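Local coordinates for protein alginate lyase (Bacteroides ovatus, PDB 3NNB) that probably cleaves alginate by beta-elimination, as a polysaccharide lyase with a largely helical fold, at residues Thr273-Thr278 / Ser326-Gln331; Gly263-Glu268 / Phe280-Met285. All coordinates share one frame; numbering follows the deposited sequence.

How the interactions relate
From the N terminus, the chain reaches 263-268, a loop followed by the first turn of the short helix 266-269, then turns into helix 274-293, which carries 280-285 and all of 273-278 but its N-cap, Thr273. Interaction 2 closes the 11-residue connection between 263-268 and 280-285. Interaction 1 closes a longer one, 47 residues, from 273-278 to the loop 326-331 between helices 310-317 and 336-351. Since 273-278 lies within the first connection and 326-331 beyond it, the two closures cross. Their centres are 12 Å apart and they touch directly: Ala274 CB packs on Glu268 O, and Tyr330 OH on Lys264 CE. Helix 274-293 is the element they share, joining the start of helix 266-269 and the loop 326-331.

Interaction 1: residues Thr273-Thr278 / Ser326-Gln331; sequences TALGYT and SEWPYQ
The indole of Trp328 lies between Leu275 on one face and Tyr330 on the other. Leu275 CB stands 3.5 Å above the plane, offset toward the rim, while Leu275 CD1 is almost straight over the six-membered ring, 4.3 Å from its centroid, a CH-pi contact. Tyr330 CD2 takes the opposite face, also toward the rim, and Gln331 C lies at the edge in plane. Trp328 CG is anti to the backbone N (chi1 171°), and Trp328 CZ2 comes 3.4 Å from Leu275 N in the first helical turn. Ala274 CB completes the packing against Tyr330 CB at 3.7 Å. The polar join is Ala274 N to Gln331 O, 3.0 Å and bent to 135° at the hydrogen, with the donor 37° above the carbonyl plane. Trp328 NE1 adds a weak bond to this oxygen. An alanine in place of Trp328 would probably open a gap beside Leu275 and leave Gln331 O without its indole donor. Phe316 and Trp336 extend the packing around the indole to helices 310-317 and 336-351. The arrangement is that of a helix N-terminus docked on an interhelical loop: Thr273 holds the N-cap position, its side chain makes no capping bond, and the loop carbonyl takes up the first-turn N-H of Ala274.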
loop_
_atom_site.group_PDB
_atom_site.type_symbol
_atom_site.label_atom_id
_atom_site.label_comp_id
_atom_site.label_asym_id
_atom_site.label_seq_id
_atom_site.Cartn_x
_atom_site.Cartn_y
_atom_site.Cartn_z
ATOM N N THR A 273 -5.840 -3.975 -17.005
ATOM C CA THR A 273 -6.619 -4.235 -15.798
ATOM C C THR A 273 -7.316 -2.958 -15.312
ATOM O O THR A 273 -7.054 -2.458 -14.217
ATOM C CB THR A 273 -5.759 -4.904 -14.691
ATOM O OG1 THR A 273 -4.596 -4.103 -14.387
ATOM C CG2 THR A 273 -5.289 -6.307 -15.102
ATOM N N ALA A 274 -8.204 -2.417 -16.149
ATOM C CA ALA A 274 -8.848 -1.173 -15.846
ATOM C C ALA A 274 -9.713 -1.196 -14.583
ATOM O O ALA A 274 -9.781 -0.210 -13.869
ATOM C CB ALA A 274 -9.663 -0.730 -17.065
ATOM N N LEU A 275 -10.384 -2.322 -14.287
ATOM C CA LEU A 275 -11.155 -2.375 -13.049
ATOM C C LEU A 275 -10.171 -2.400 -11.865
ATOM O O LEU A 275 -10.357 -1.701 -10.860
ATOM C CB LEU A 275 -12.055 -3.583 -13.024
ATOM C CG LEU A 275 -12.920 -3.763 -11.788
ATOM C CD1 LEU A 275 -13.868 -2.586 -11.619
ATOM C CD2 LEU A 275 -13.733 -5.127 -11.817
ATOM N N GLY A 276 -9.124 -3.195 -11.988
ATOM C CA GLY A 276 -8.107 -3.266 -10.943
ATOM C C GLY A 276 -7.440 -1.941 -10.615
ATOM O O GLY A 276 -7.322 -1.591 -9.451
ATOM N N TYR A 277 -7.046 -1.191 -11.627
ATOM C CA TYR A 277 -6.404 0.090 -11.397
ATOM C C TYR A 277 -7.390 1.174 -10.898
ATOM O O TYR A 277 -6.994 2.062 -10.127
ATOM C CB TYR A 277 -5.630 0.549 -12.642
ATOM C CG TYR A 277 -4.251 -0.060 -12.688
ATOM C CD1 TYR A 277 -3.301 0.297 -11.763
ATOM C CD2 TYR A 277 -3.931 -1.112 -13.569
ATOM C CE1 TYR A 277 -2.028 -0.282 -11.760
ATOM C CE2 TYR A 277 -2.646 -1.699 -13.558
ATOM C CZ TYR A 277 -1.707 -1.262 -12.671
ATOM O OH TYR A 277 -0.461 -1.867 -12.626
ATOM N N THR A 278 -8.632 1.138 -11.380
ATOM C CA THR A 278 -9.667 2.050 -10.863
ATOM C C THR A 278 -9.772 1.833 -9.339
ATOM O O THR A 278 -9.810 2.786 -8.548
ATOM C CB THR A 278 -11.014 1.774 -11.519
ATOM O OG1 THR A 278 -10.987 2.214 -12.893
ATOM C CG2 THR A 278 -12.173 2.487 -10.779
ATOM N N SER A 326 -19.187 -8.890 -19.078
ATOM C CA SER A 326 -19.718 -8.473 -20.369
ATOM C C SER A 326 -20.161 -7.036 -20.417
ATOM O O SER A 326 -20.105 -6.408 -21.495
ATOM C CB SER A 326 -20.904 -9.365 -20.779
ATOM O OG SER A 326 -21.989 -9.296 -19.888
ATOM N N GLU A 327 -20.544 -6.493 -19.257
ATOM C CA GLU A 327 -21.150 -5.156 -19.223
ATOM C C GLU A 327 -20.112 -4.060 -18.942
ATOM O O GLU A 327 -20.420 -2.880 -19.043
ATOM C CB GLU A 327 -22.262 -5.128 -18.192
ATOM C CG GLU A 327 -23.359 -6.195 -18.438
ATOM C CD GLU A 327 -23.815 -6.220 -19.860
ATOM O OE1 GLU A 327 -24.480 -5.240 -20.314
ATOM O OE2 GLU A 327 -23.468 -7.192 -20.576
ATOM N N TRP A 328 -18.911 -4.473 -18.529
ATOM C CA TRP A 328 -17.792 -3.566 -18.257
ATOM C C TRP A 328 -17.072 -3.242 -19.572
ATOM O O TRP A 328 -16.433 -4.101 -20.174
ATOM C CB TRP A 328 -16.824 -4.278 -17.284
ATOM C CG TRP A 328 -15.527 -3.625 -17.029
ATOM C CD1 TRP A 328 -14.309 -4.124 -17.364
ATOM C CD2 TRP A 328 -15.283 -2.443 -16.262
ATOM N NE1 TRP A 328 -13.307 -3.292 -16.915
ATOM C CE2 TRP A 328 -13.879 -2.247 -16.230
ATOM C CE3 TRP A 328 -16.102 -1.516 -15.623
ATOM C CZ2 TRP A 328 -13.291 -1.154 -15.595
ATOM C CZ3 TRP A 328 -15.505 -0.428 -14.999
ATOM C CH2 TRP A 328 -14.109 -0.268 -14.981
ATOM N N PRO A 329 -17.187 -1.983 -20.041
ATOM C CA PRO A 329 -16.713 -1.630 -21.366
ATOM C C PRO A 329 -15.227 -1.208 -21.442
ATOM O O PRO A 329 -14.864 -0.368 -22.249
ATOM C CB PRO A 329 -17.651 -0.486 -21.748
ATOM C CG PRO A 329 -17.892 0.229 -20.403
ATOM C CD PRO A 329 -17.907 -0.858 -19.388
ATOM N N TYR A 330 -14.406 -1.805 -20.587
ATOM C CA TYR A 330 -12.975 -1.576 -20.536
ATOM C C TYR A 330 -12.348 -2.968 -20.385
ATOM O O TYR A 330 -13.046 -3.964 -20.200
ATOM C CB TYR A 330 -12.612 -0.705 -19.317
ATOM C CG TYR A 330 -13.437 0.579 -19.262
ATOM C CD1 TYR A 330 -13.108 1.668 -20.064
ATOM C CD2 TYR A 330 -14.580 0.681 -18.486
ATOM C CE1 TYR A 330 -13.859 2.828 -20.045
ATOM C CE2 TYR A 330 -15.353 1.809 -18.501
ATOM C CZ TYR A 330 -14.978 2.882 -19.285
ATOM O OH TYR A 330 -15.758 4.037 -19.312
ATOM N N GLN A 331 -11.028 -3.032 -20.402
ATOM C CA GLN A 331 -10.364 -4.294 -20.227
ATOM C C GLN A 331 -10.289 -4.705 -18.744
ATOM O O GLN A 331 -10.194 -3.863 -17.841
ATOM C CB GLN A 331 -8.958 -4.229 -20.816
ATOM C CG GLN A 331 -8.888 -3.906 -22.300
ATOM C CD GLN A 331 -7.432 -3.751 -22.778
ATOM O OE1 GLN A 331 -6.827 -4.722 -23.164
ATOM N NE2 GLN A 331 -6.863 -2.552 -22.618
#

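Interaction 2: residues Gly263-Glu268 / Phe280-Met285; sequences GKQPLE and FNLGHM
A side-chain amide pair joins the N-cap residue of the short helix 266-269 to the middle of helix 274-293. Asn281 ND2 donates to Gln265 OE1 over 2.9 Å, with an angle of 154° at the hydrogen. The donor is tilted 19° from the Gln265 carbonyl plane, and the acceptor lies nearly in the Asn281 amide plane; the two amides are turned 32° against each other. Gln265 reaches across with its chain extended beyond CG. Two apolar side chains also touch its amide: the selenomethionine Met285 meets it tip to tip, with CE 3.6 Å from Gln265 OE1, and Leu282 CG lies 3.9 Å from Gln265 NE2. Asn281 ND2 also donates to Gln258 OE1, so two side-chain carbonyl oxygens grip this buried nitrogen and would restrain rotation of the amide. Glu268 crosses Asn281 at about a right angle, but its OE2 is 3.8 Å from Asn281 ND2 and instead accepts from Asn221 N, at the start of helix 221-236. Leu282 continues the packing onto helix 310-317. This is a buried side-chain hydrogen bond between a short helix's N-cap residue and a neighbouring helix, with further polar groups around it, consistent with the helix-on-helix packing of the alpha/alpha toroid of this lyase clan.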
loop_
_atom_site.group_PDB
_atom_site.type_symbol
_atom_site.label_atom_id
_atom_site.label_comp_id
_atom_site.label_asym_id
_atom_site.label_seq_id
_atom_site.Cartn_x
_atom_site.Cartn_y
_atom_site.Cartn_z
ATOM N N GLY A 263 -16.686 11.002 -12.953
ATOM C CA GLY A 263 -16.043 9.984 -12.138
ATOM C C GLY A 263 -15.035 9.071 -12.796
ATOM O O GLY A 263 -14.339 8.348 -12.120
ATOM N N LYS A 264 -14.947 9.099 -14.110
ATOM C CA LYS A 264 -13.982 8.264 -14.797
ATOM C C LYS A 264 -12.552 8.660 -14.449
ATOM O O LYS A 264 -12.251 9.849 -14.312
ATOM C CB LYS A 264 -14.179 8.332 -16.315
ATOM C CG LYS A 264 -15.445 7.642 -16.866
ATOM C CD LYS A 264 -15.481 7.583 -18.379
ATOM C CE LYS A 264 -16.793 6.995 -18.879
ATOM N NZ LYS A 264 -17.911 7.937 -18.729
ATOM N N GLN A 265 -11.667 7.673 -14.362
ATOM C CA GLN A 265 -10.256 7.937 -14.203
ATOM C C GLN A 265 -9.570 7.439 -15.473
ATOM O O GLN A 265 -9.175 6.262 -15.573
ATOM C CB GLN A 265 -9.668 7.230 -12.977
ATOM C CG GLN A 265 -10.385 7.523 -11.657
ATOM C CD GLN A 265 -9.923 6.584 -10.556
ATOM O OE1 GLN A 265 -8.722 6.467 -10.314
ATOM N NE2 GLN A 265 -10.844 5.831 -9.986
ATOM N N PRO A 266 -9.493 8.305 -16.474
ATOM C CA PRO A 266 -9.132 7.808 -17.809
ATOM C C PRO A 266 -7.792 7.103 -17.900
ATOM O O PRO A 266 -7.660 6.199 -18.737
ATOM C CB PRO A 266 -9.133 9.079 -18.686
ATOM C CG PRO A 266 -9.293 10.216 -17.791
ATOM C CD PRO A 266 -9.832 9.725 -16.486
ATOM N N LEU A 267 -6.801 7.522 -17.115
ATOM C CA LEU A 267 -5.486 6.885 -17.214
ATOM C C LEU A 267 -5.477 5.473 -16.629
ATOM O O LEU A 267 -4.626 4.658 -17.008
ATOM C CB LEU A 267 -4.397 7.729 -16.566
ATOM C CG LEU A 267 -4.201 9.120 -17.175
ATOM C CD1 LEU A 267 -3.205 9.994 -16.350
ATOM C CD2 LEU A 267 -3.775 9.006 -18.675
ATOM N N GLU A 268 -6.403 5.201 -15.706
ATOM C CA GLU A 268 -6.603 3.857 -15.185
ATOM C C GLU A 268 -7.503 3.025 -16.114
ATOM O O GLU A 268 -7.287 1.837 -16.296
ATOM C CB GLU A 268 -7.189 3.906 -13.788
ATOM C CG GLU A 268 -6.493 4.912 -12.843
ATOM C CD GLU A 268 -4.995 4.751 -12.791
ATOM O OE1 GLU A 268 -4.485 3.600 -12.977
ATOM O OE2 GLU A 268 -4.319 5.800 -12.605
ATOM N N PHE A 280 -7.478 0.248 -7.288
ATOM C CA PHE A 280 -6.155 0.554 -6.711
ATOM C C PHE A 280 -6.080 2.034 -6.371
ATOM O O PHE A 280 -5.738 2.409 -5.232
ATOM C CB PHE A 280 -5.120 0.195 -7.770
ATOM C CG PHE A 280 -3.654 0.169 -7.316
ATOM C CD1 PHE A 280 -3.195 -0.747 -6.392
ATOM C CD2 PHE A 280 -2.729 1.012 -7.925
ATOM C CE1 PHE A 280 -1.831 -0.818 -6.074
ATOM C CE2 PHE A 280 -1.390 0.957 -7.607
ATOM C CZ PHE A 280 -0.938 0.046 -6.693
ATOM N N ASN A 281 -6.454 2.884 -7.316
ATOM C CA ASN A 281 -6.363 4.334 -7.110
ATOM C C ASN A 281 -7.403 4.803 -6.102
ATOM O O ASN A 281 -7.095 5.586 -5.245
ATOM C CB ASN A 281 -6.489 5.081 -8.448
ATOM C CG ASN A 281 -5.668 6.337 -8.526
ATOM O OD1 ASN A 281 -4.671 6.513 -7.823
ATOM N ND2 ASN A 281 -6.028 7.209 -9.473
ATOM N N LEU A 282 -8.631 4.292 -6.205
ATOM C CA LEU A 282 -9.669 4.641 -5.219
ATOM C C LEU A 282 -9.257 4.238 -3.800
ATOM O O LEU A 282 -9.494 4.993 -2.832
ATOM C CB LEU A 282 -11.015 3.994 -5.579
ATOM C CG LEU A 282 -11.986 4.840 -6.365
ATOM C CD1 LEU A 282 -13.075 3.940 -6.978
ATOM C CD2 LEU A 282 -12.554 5.982 -5.444
ATOM N N GLY A 283 -8.662 3.060 -3.646
ATOM C CA GLY A 283 -8.200 2.629 -2.313
ATOM C C GLY A 283 -7.118 3.567 -1.743
ATOM O O GLY A 283 -7.101 3.857 -0.549
ATOM N N HIS A 284 -6.239 4.053 -2.598
ATOM C CA HIS A 284 -5.200 4.985 -2.195
ATOM C C HIS A 284 -5.786 6.372 -1.878
ATOM O O HIS A 284 -5.310 7.072 -0.963
ATOM C CB HIS A 284 -4.103 5.063 -3.225
ATOM C CG HIS A 284 -3.414 3.760 -3.427
ATOM N ND1 HIS A 284 -2.697 3.474 -4.573
ATOM C CD2 HIS A 284 -3.395 2.638 -2.669
ATOM C CE1 HIS A 284 -2.232 2.235 -4.479
ATOM N NE2 HIS A 284 -2.624 1.711 -3.331
HETATM N N MSE A 285 -6.831 6.754 -2.613
HETATM C CA MSE A 285 -7.581 7.965 -2.281
HETATM C C MSE A 285 -8.145 7.856 -0.862
HETATM O O MSE A 285 -8.056 8.785 -0.087
HETATM C CB MSE A 285 -8.722 8.227 -3.257
HETATM C CG MSE A 285 -8.240 8.538 -4.671
HETATM SE SE MSE A 285 -9.700 8.590 -5.911
HETATM C CE MSE A 285 -8.717 8.788 -7.578
#